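Local coordinates for protein coproheme decarboxylase (Thermus thermophilus, PDB 1VDH) that catalyses the hydrogen peroxide-dependent decarboxylation of Fe-coproporphyrin III to heme b, the last step of coproporphyrin-dependent heme biosynthesis, at residues L168-Y179 with K212-S223. Sequence-based numbering, arbitrary orientation.
Sequences LMKAHGETGRKY and KIVYEMRFDEVS
Tyr179 lays one face of its ring on Ile213, whose CB sits over the ring centre, 3.8 Å from the centroid and 7° off the normal, a CH-pi contact. With the ring seated in this way, its phenol reaches the next turn of helix 207-217: Tyr179 OH donates to Glu216 OE2 at 2.6 Å, nearly along the C-O axis of the carboxylate. The other oxygen, Glu216 OE1, forms a salt bridge with Lys178 NZ at 2.9 Å, the amine arriving from above the carboxylate plane. A long acidic chain suits this place: with CG anti to the backbone N (chi1 -178°) and extended beyond, Glu216 puts one oxygen before each partner. A phenylalanine in place of Tyr179 could keep the packing on Ile213 but would probably leave Glu216 OE2 without its donor and the carboxylate freer to turn.

Farther along, the His172 ring meets Met217, Val222, Asp220 and Ser223. Met217 CE lies over one face of the imidazole, offset toward the rim, while Met217 SD comes obliquely to 3.3 Å from His172 CE1. Val222, Asp220 and Ser223 approach obliquely, Val222 CG1 at 3.6 Å from His172 ND1; that buried nitrogen has no hydrogen-bonding partner in the model. Beside it Asp220 OD1 and Thr175 OG1 are hydrogen-bonded at 2.7 Å, and a water bridges Leu168 O to Val222 N where the helix 221-226 begins.

The helical segments 168-177 and 212-217 run roughly antiparallel, at 145°, and Ile213 also packs on Leu202 of strand 198-204. His172 is the predicted axial ligand of the coproheme iron and Ser223 a predicted coproheme-binding residue, so the His172 end of the contact probably forms part of the proximal side of the coproheme pocket in the ferredoxin-like (dimeric alpha-beta barrel) fold of the chlorite dismutase family.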
ATOM      1  N   LEU A 168      32.758  -7.657   4.336  1.00 12.00           N
ATOM      2  CA  LEU A 168      31.435  -8.149   3.958  1.00 11.57           C
ATOM      3  C   LEU A 168      31.245  -8.102   2.442  1.00 12.67           C
ATOM      4  O   LEU A 168      30.685  -9.030   1.852  1.00 12.19           O
ATOM      5  CB  LEU A 168      30.347  -7.337   4.671  1.00 11.09           C
ATOM      6  CG  LEU A 168      30.223  -7.606   6.176  1.00 10.18           C
ATOM      7  CD1 LEU A 168      29.322  -6.579   6.835  1.00 12.45           C
ATOM      8  CD2 LEU A 168      29.701  -9.014   6.400  1.00 11.33           C
ATOM      9  N   MET A 169      31.739  -7.037   1.812  1.00 13.08           N
ATOM     10  CA  MET A 169      31.635  -6.881   0.361  1.00 14.02           C
ATOM     11  C   MET A 169      32.587  -7.815  -0.384  1.00 15.99           C
ATOM     12  O   MET A 169      32.291  -8.259  -1.496  1.00 13.64           O
ATOM     13  CB  MET A 169      31.903  -5.430  -0.055  1.00 14.33           C
ATOM     14  CG  MET A 169      30.817  -4.447   0.365  1.00 14.92           C
ATOM     15  SD  MET A 169      29.167  -4.905  -0.234  1.00 15.94           S
ATOM     16  CE  MET A 169      29.394  -4.718  -2.030  1.00 16.14           C
ATOM     17  N   LYS A 170      33.729  -8.115   0.232  1.00 17.98           N
ATOM     18  CA  LYS A 170      34.706  -9.004  -0.390  1.00 19.78           C
ATOM     19  C   LYS A 170      34.103 -10.399  -0.568  1.00 18.95           C
ATOM     20  O   LYS A 170      34.203 -10.993  -1.643  1.00 18.23           O
ATOM     21  CB  LYS A 170      35.997  -9.065   0.436  1.00 20.69           C
ATOM     22  CG  LYS A 170      37.145  -9.765  -0.282  1.00 25.78           C
ATOM     23  CD  LYS A 170      38.463  -9.619   0.464  1.00 28.90           C
ATOM     24  CE  LYS A 170      39.602 -10.279  -0.310  1.00 32.32           C
ATOM     25  NZ  LYS A 170      40.926 -10.072   0.347  1.00 32.52           N
ATOM     26  N   ALA A 171      33.435 -10.890   0.475  1.00 18.19           N
ATOM     27  CA  ALA A 171      32.794 -12.205   0.444  1.00 16.67           C
ATOM     28  C   ALA A 171      31.684 -12.236  -0.603  1.00 17.96           C
ATOM     29  O   ALA A 171      31.469 -13.252  -1.268  1.00 16.77           O
ATOM     30  CB  ALA A 171      32.230 -12.541   1.819  1.00 18.77           C
ATOM     31  N   HIS A 172      30.980 -11.115  -0.736  1.00 17.21           N
ATOM     32  CA  HIS A 172      29.899 -10.967  -1.704  1.00 17.33           C
ATOM     33  C   HIS A 172      30.479 -11.079  -3.113  1.00 18.29           C
ATOM     34  O   HIS A 172      29.969 -11.834  -3.950  1.00 16.89           O
ATOM     35  CB  HIS A 172      29.224  -9.603  -1.517  1.00 18.80           C
ATOM     36  CG  HIS A 172      28.005  -9.406  -2.362  1.00 21.63           C
ATOM     37  ND1 HIS A 172      26.831 -10.099  -2.149  1.00 23.03           N
ATOM     38  CD2 HIS A 172      27.772  -8.585  -3.413  1.00 23.19           C
ATOM     39  CE1 HIS A 172      25.927  -9.710  -3.030  1.00 22.58           C
ATOM     40  NE2 HIS A 172      26.472  -8.794  -3.809  1.00 23.81           N
ATOM     41  N   GLY A 173      31.560 -10.336  -3.357  1.00 16.89           N
ATOM     42  CA  GLY A 173      32.220 -10.363  -4.652  1.00 17.26           C
ATOM     43  C   GLY A 173      32.732 -11.750  -4.994  1.00 16.74           C
ATOM     44  O   GLY A 173      32.683 -12.169  -6.152  1.00 16.92           O
ATOM     45  N   GLU A 174      33.215 -12.465  -3.982  1.00 18.40           N
ATOM     46  CA  GLU A 174      33.727 -13.823  -4.159  1.00 19.94           C
ATOM     47  C   GLU A 174      32.610 -14.770  -4.583  1.00 21.21           C
ATOM     48  O   GLU A 174      32.759 -15.530  -5.544  1.00 19.79           O
ATOM     49  CB  GLU A 174      34.351 -14.331  -2.860  1.00 22.73           C
ATOM     50  CG  GLU A 174      35.656 -13.644  -2.481  1.00 29.69           C
ATOM     51  CD  GLU A 174      36.171 -14.053  -1.109  1.00 33.00           C
ATOM     52  OE1 GLU A 174      37.186 -13.474  -0.665  1.00 34.99           O
ATOM     53  OE2 GLU A 174      35.568 -14.948  -0.473  1.00 35.68           O
ATOM     54  N   THR A 175      31.489 -14.712  -3.866  1.00 19.17           N
ATOM     55  CA  THR A 175      30.338 -15.558  -4.160  1.00 19.96           C
ATOM     56  C   THR A 175      29.859 -15.373  -5.595  1.00 19.67           C
ATOM     57  O   THR A 175      29.535 -16.349  -6.278  1.00 20.92           O
ATOM     58  CB  THR A 175      29.168 -15.266  -3.190  1.00 18.54           C
ATOM     59  OG1 THR A 175      29.558 -15.621  -1.860  1.00 22.00           O
ATOM     60  CG2 THR A 175      27.927 -16.064  -3.576  1.00 19.88           C
ATOM     61  N   GLY A 176      29.859 -14.123  -6.056  1.00 20.48           N
ATOM     62  CA  GLY A 176      29.414 -13.814  -7.402  1.00 22.03           C
ATOM     63  C   GLY A 176      30.422 -14.059  -8.514  1.00 25.28           C
ATOM     64  O   GLY A 176      30.068 -13.979  -9.693  1.00 25.84           O
ATOM     65  N   ARG A 177      31.665 -14.367  -8.153  1.00 24.83           N
ATOM     66  CA  ARG A 177      32.706 -14.612  -9.147  1.00 25.66           C
ATOM     67  C   ARG A 177      32.427 -15.849  -9.993  1.00 23.92           C
ATOM     68  O   ARG A 177      32.720 -15.861 -11.190  1.00 21.58           O
ATOM     69  CB  ARG A 177      34.086 -14.705  -8.477  1.00 28.49           C
ATOM     70  CG  ARG A 177      35.236 -15.056  -9.423  1.00 33.15           C
ATOM     71  CD  ARG A 177      36.593 -14.564  -8.902  1.00 36.77           C
ATOM     72  NE  ARG A 177      36.897 -15.027  -7.547  1.00 39.91           N
ATOM     73  CZ  ARG A 177      36.825 -14.264  -6.459  1.00 41.44           C
ATOM     74  NH1 ARG A 177      36.458 -12.991  -6.558  1.00 42.16           N
ATOM     75  NH2 ARG A 177      37.118 -14.770  -5.267  1.00 42.16           N
ATOM     76  N   LYS A 178      31.834 -16.876  -9.387  1.00 23.03           N
ATOM     77  CA  LYS A 178      31.525 -18.098 -10.126  1.00 22.07           C
ATOM     78  C   LYS A 178      30.421 -17.863 -11.156  1.00 19.50           C
ATOM     79  O   LYS A 178      30.214 -18.688 -12.044  1.00 19.49           O
ATOM     80  CB  LYS A 178      31.130 -19.242  -9.179  1.00 24.52           C
ATOM     81  CG  LYS A 178      29.766 -19.086  -8.520  1.00 24.88           C
ATOM     82  CD  LYS A 178      29.365 -20.339  -7.740  1.00 26.36           C
ATOM     83  CE  LYS A 178      30.214 -20.517  -6.491  1.00 26.83           C
ATOM     84  NZ  LYS A 178      30.025 -19.389  -5.536  1.00 28.20           N
ATOM     85  N   TYR A 179      29.715 -16.739 -11.029  1.00 17.00           N
ATOM     86  CA  TYR A 179      28.638 -16.402 -11.958  1.00 14.23           C
ATOM     87  C   TYR A 179      29.059 -15.434 -13.059  1.00 15.28           C
ATOM     88  O   TYR A 179      28.272 -15.168 -13.969  1.00 13.69           O
ATOM     89  CB  TYR A 179      27.427 -15.827 -11.209  1.00 12.78           C
ATOM     90  CG  TYR A 179      26.724 -16.829 -10.323  1.00  9.23           C
ATOM     91  CD1 TYR A 179      27.006 -16.901  -8.963  1.00  6.08           C
ATOM     92  CD2 TYR A 179      25.801 -17.728 -10.854  1.00  9.93           C
ATOM     93  CE1 TYR A 179      26.388 -17.854  -8.146  1.00  9.42           C
ATOM     94  CE2 TYR A 179      25.178 -18.684 -10.051  1.00 10.54           C
ATOM     95  CZ  TYR A 179      25.478 -18.742  -8.703  1.00  9.92           C
ATOM     96  OH  TYR A 179      24.879 -19.700  -7.922  1.00 10.58           O
ATOM     97  N   LYS A 212      19.653 -18.512  -9.410  1.00  8.92           N
ATOM     98  CA  LYS A 212      20.765 -19.138  -8.706  1.00 10.52           C
ATOM     99  C   LYS A 212      21.649 -18.117  -7.986  1.00  7.93           C
ATOM    100  O   LYS A 212      21.959 -18.288  -6.811  1.00  6.64           O
ATOM    101  CB  LYS A 212      21.615 -19.977  -9.672  1.00 12.03           C
ATOM    102  CG  LYS A 212      20.809 -20.861 -10.618  1.00 16.33           C
ATOM    103  CD  LYS A 212      21.217 -22.328 -10.579  1.00 19.40           C
ATOM    104  CE  LYS A 212      20.751 -22.994  -9.288  1.00 21.73           C
ATOM    105  NZ  LYS A 212      20.748 -24.486  -9.374  1.00 15.39           N
ATOM    106  N   ILE A 213      22.013 -17.034  -8.670  1.00  6.05           N
ATOM    107  CA  ILE A 213      22.884 -16.032  -8.057  1.00  7.43           C
ATOM    108  C   ILE A 213      22.219 -15.242  -6.926  1.00  7.30           C
ATOM    109  O   ILE A 213      22.821 -15.044  -5.871  1.00  8.57           O
ATOM    110  CB  ILE A 213      23.524 -15.079  -9.116  1.00  5.80           C
ATOM    111  CG1 ILE A 213      24.673 -14.279  -8.488  1.00  7.20           C
ATOM    112  CG2 ILE A 213      22.468 -14.142  -9.728  1.00  4.78           C
ATOM    113  CD1 ILE A 213      25.381 -13.347  -9.460  1.00  6.35           C
ATOM    114  N   VAL A 214      20.968 -14.832  -7.117  1.00  7.72           N
ATOM    115  CA  VAL A 214      20.269 -14.068  -6.082  1.00  5.74           C
ATOM    116  C   VAL A 214      20.040 -14.927  -4.835  1.00  7.21           C
ATOM    117  O   VAL A 214      20.265 -14.470  -3.717  1.00  7.67           O
ATOM    118  CB  VAL A 214      18.941 -13.479  -6.615  1.00  4.87           C
ATOM    119  CG1 VAL A 214      18.133 -12.839  -5.479  1.00  5.35           C
ATOM    120  CG2 VAL A 214      19.241 -12.434  -7.684  1.00  3.49           C
ATOM    121  N   TYR A 215      19.663 -16.189  -5.036  1.00  7.01           N
ATOM    122  CA  TYR A 215      19.432 -17.103  -3.916  1.00  7.21           C
ATOM    123  C   TYR A 215      20.742 -17.422  -3.188  1.00  7.23           C
ATOM    124  O   TYR A 215      20.807 -17.333  -1.964  1.00  7.13           O
ATOM    125  CB  TYR A 215      18.769 -18.394  -4.402  1.00  6.76           C
ATOM    126  CG  TYR A 215      18.266 -19.306  -3.293  1.00  9.25           C
ATOM    127  CD1 TYR A 215      17.764 -18.784  -2.095  1.00  8.98           C
ATOM    128  CD2 TYR A 215      18.260 -20.689  -3.461  1.00  8.41           C
ATOM    129  CE1 TYR A 215      17.266 -19.618  -1.091  1.00  7.26           C
ATOM    130  CE2 TYR A 215      17.761 -21.535  -2.463  1.00  9.62           C
ATOM    131  CZ  TYR A 215      17.268 -20.993  -1.283  1.00  9.18           C
ATOM    132  OH  TYR A 215      16.788 -21.830  -0.298  1.00  7.25           O
ATOM    133  N   GLU A 216      21.785 -17.783  -3.934  1.00  9.32           N
ATOM    134  CA  GLU A 216      23.065 -18.091  -3.295  1.00  8.99           C
ATOM    135  C   GLU A 216      23.619 -16.889  -2.532  1.00  8.33           C
ATOM    136  O   GLU A 216      24.074 -17.033  -1.396  1.00  7.54           O
ATOM    137  CB  GLU A 216      24.098 -18.608  -4.300  1.00 10.06           C
ATOM    138  CG  GLU A 216      25.415 -18.987  -3.623  1.00 11.16           C
ATOM    139  CD  GLU A 216      26.410 -19.687  -4.533  1.00 13.03           C
ATOM    140  OE1 GLU A 216      27.572 -19.854  -4.112  1.00 13.43           O
ATOM    141  OE2 GLU A 216      26.041 -20.091  -5.650  1.00 13.04           O
ATOM    142  N   MET A 217      23.523 -15.701  -3.125  1.00  7.68           N
ATOM    143  CA  MET A 217      24.015 -14.484  -2.474  1.00 11.27           C
ATOM    144  C   MET A 217      23.307 -14.128  -1.176  1.00 10.12           C
ATOM    145  O   MET A 217      23.894 -13.474  -0.314  1.00  9.27           O
ATOM    146  CB  MET A 217      23.937 -13.283  -3.417  1.00 12.64           C
ATOM    147  CG  MET A 217      25.008 -13.265  -4.477  1.00 17.27           C
ATOM    148  SD  MET A 217      24.909 -11.756  -5.444  1.00 20.96           S
ATOM    149  CE  MET A 217      26.572 -11.711  -6.120  1.00 22.29           C
ATOM    150  N   ARG A 218      22.051 -14.549  -1.036  1.00  9.51           N
ATOM    151  CA  ARG A 218      21.298 -14.243   0.177  1.00  7.67           C
ATOM    152  C   ARG A 218      21.897 -14.921   1.410  1.00  8.10           C
ATOM    153  O   ARG A 218      21.623 -14.512   2.536  1.00  5.33           O
ATOM    154  CB  ARG A 218      19.814 -14.589   0.006  1.00  9.69           C
ATOM    155  CG  ARG A 218      18.896 -13.807   0.956  1.00 10.74           C
ATOM    156  CD  ARG A 218      17.536 -13.542   0.337  1.00 11.63           C
ATOM    157  NE  ARG A 218      17.643 -12.694  -0.849  1.00 10.57           N
ATOM    158  CZ  ARG A 218      16.610 -12.258  -1.562  1.00 11.27           C
ATOM    159  NH1 ARG A 218      15.364 -12.578  -1.215  1.00  9.31           N
ATOM    160  NH2 ARG A 218      16.824 -11.514  -2.640  1.00  4.53           N
ATOM    161  N   PHE A 219      22.753 -15.922   1.194  1.00  6.92           N
ATOM    162  CA  PHE A 219      23.414 -16.609   2.302  1.00  8.42           C
ATOM    163  C   PHE A 219      24.707 -15.906   2.749  1.00  9.11           C
ATOM    164  O   PHE A 219      25.283 -16.259   3.778  1.00  8.76           O
ATOM    165  CB  PHE A 219      23.667 -18.083   1.966  1.00  8.23           C
ATOM    166  CG  PHE A 219      22.403 -18.890   1.832  1.00  8.03           C
ATOM    167  CD1 PHE A 219      21.799 -19.055   0.594  1.00  5.71           C
ATOM    168  CD2 PHE A 219      21.800 -19.455   2.953  1.00  9.12           C
ATOM    169  CE1 PHE A 219      20.600 -19.774   0.466  1.00  7.68           C
ATOM    170  CE2 PHE A 219      20.605 -20.173   2.841  1.00  9.60           C
ATOM    171  CZ  PHE A 219      20.004 -20.331   1.590  1.00  7.50           C
ATOM    172  N   ASP A 220      25.171 -14.928   1.971  1.00  8.56           N
ATOM    173  CA  ASP A 220      26.363 -14.155   2.345  1.00 10.50           C
ATOM    174  C   ASP A 220      25.876 -13.233   3.459  1.00  9.63           C
ATOM    175  O   ASP A 220      24.761 -12.715   3.379  1.00 10.48           O
ATOM    176  CB  ASP A 220      26.868 -13.297   1.176  1.00  8.90           C
ATOM    177  CG  ASP A 220      27.411 -14.126   0.018  1.00 12.85           C
ATOM    178  OD1 ASP A 220      27.872 -15.262   0.249  1.00 11.49           O
ATOM    179  OD2 ASP A 220      27.380 -13.627  -1.132  1.00 11.82           O
ATOM    180  N   GLU A 221      26.693 -13.016   4.487  1.00  9.75           N
ATOM    181  CA  GLU A 221      26.275 -12.164   5.601  1.00  8.76           C
ATOM    182  C   GLU A 221      25.800 -10.776   5.176  1.00  9.47           C
ATOM    183  O   GLU A 221      24.807 -10.267   5.704  1.00  8.20           O
ATOM    184  CB  GLU A 221      27.375 -12.049   6.662  1.00  9.42           C
ATOM    185  CG  GLU A 221      26.918 -11.291   7.914  1.00  8.99           C
ATOM    186  CD  GLU A 221      27.907 -11.363   9.072  1.00 13.42           C
ATOM    187  OE1 GLU A 221      28.862 -12.167   9.017  1.00 10.63           O
ATOM    188  OE2 GLU A 221      27.717 -10.614  10.049  1.00 15.50           O
ATOM    189  N   VAL A 222      26.483 -10.182   4.197  1.00  9.69           N
ATOM    190  CA  VAL A 222      26.115  -8.855   3.717  1.00  9.60           C
ATOM    191  C   VAL A 222      24.657  -8.796   3.258  1.00  8.58           C
ATOM    192  O   VAL A 222      23.948  -7.837   3.561  1.00  7.87           O
ATOM    193  CB  VAL A 222      27.065  -8.368   2.591  1.00 10.44           C
ATOM    194  CG1 VAL A 222      26.975  -9.278   1.367  1.00  9.72           C
ATOM    195  CG2 VAL A 222      26.745  -6.925   2.226  1.00 11.76           C
ATOM    196  N   SER A 223      24.197  -9.839   2.568  1.00  8.63           N
ATOM    197  CA  SER A 223      22.817  -9.883   2.098  1.00  8.73           C
ATOM    198  C   SER A 223      21.866 -10.378   3.187  1.00  8.43           C
ATOM    199  O   SER A 223      20.817  -9.782   3.421  1.00  8.82           O
ATOM    200  CB  SER A 223      22.691 -10.780   0.860  1.00 10.45           C
ATOM    201  OG  SER A 223      23.552 -10.349  -0.184  1.00 14.08           O
TER
HETATM  202  O   HOH W   1      29.144 -10.983   3.136  1.00  6.21           O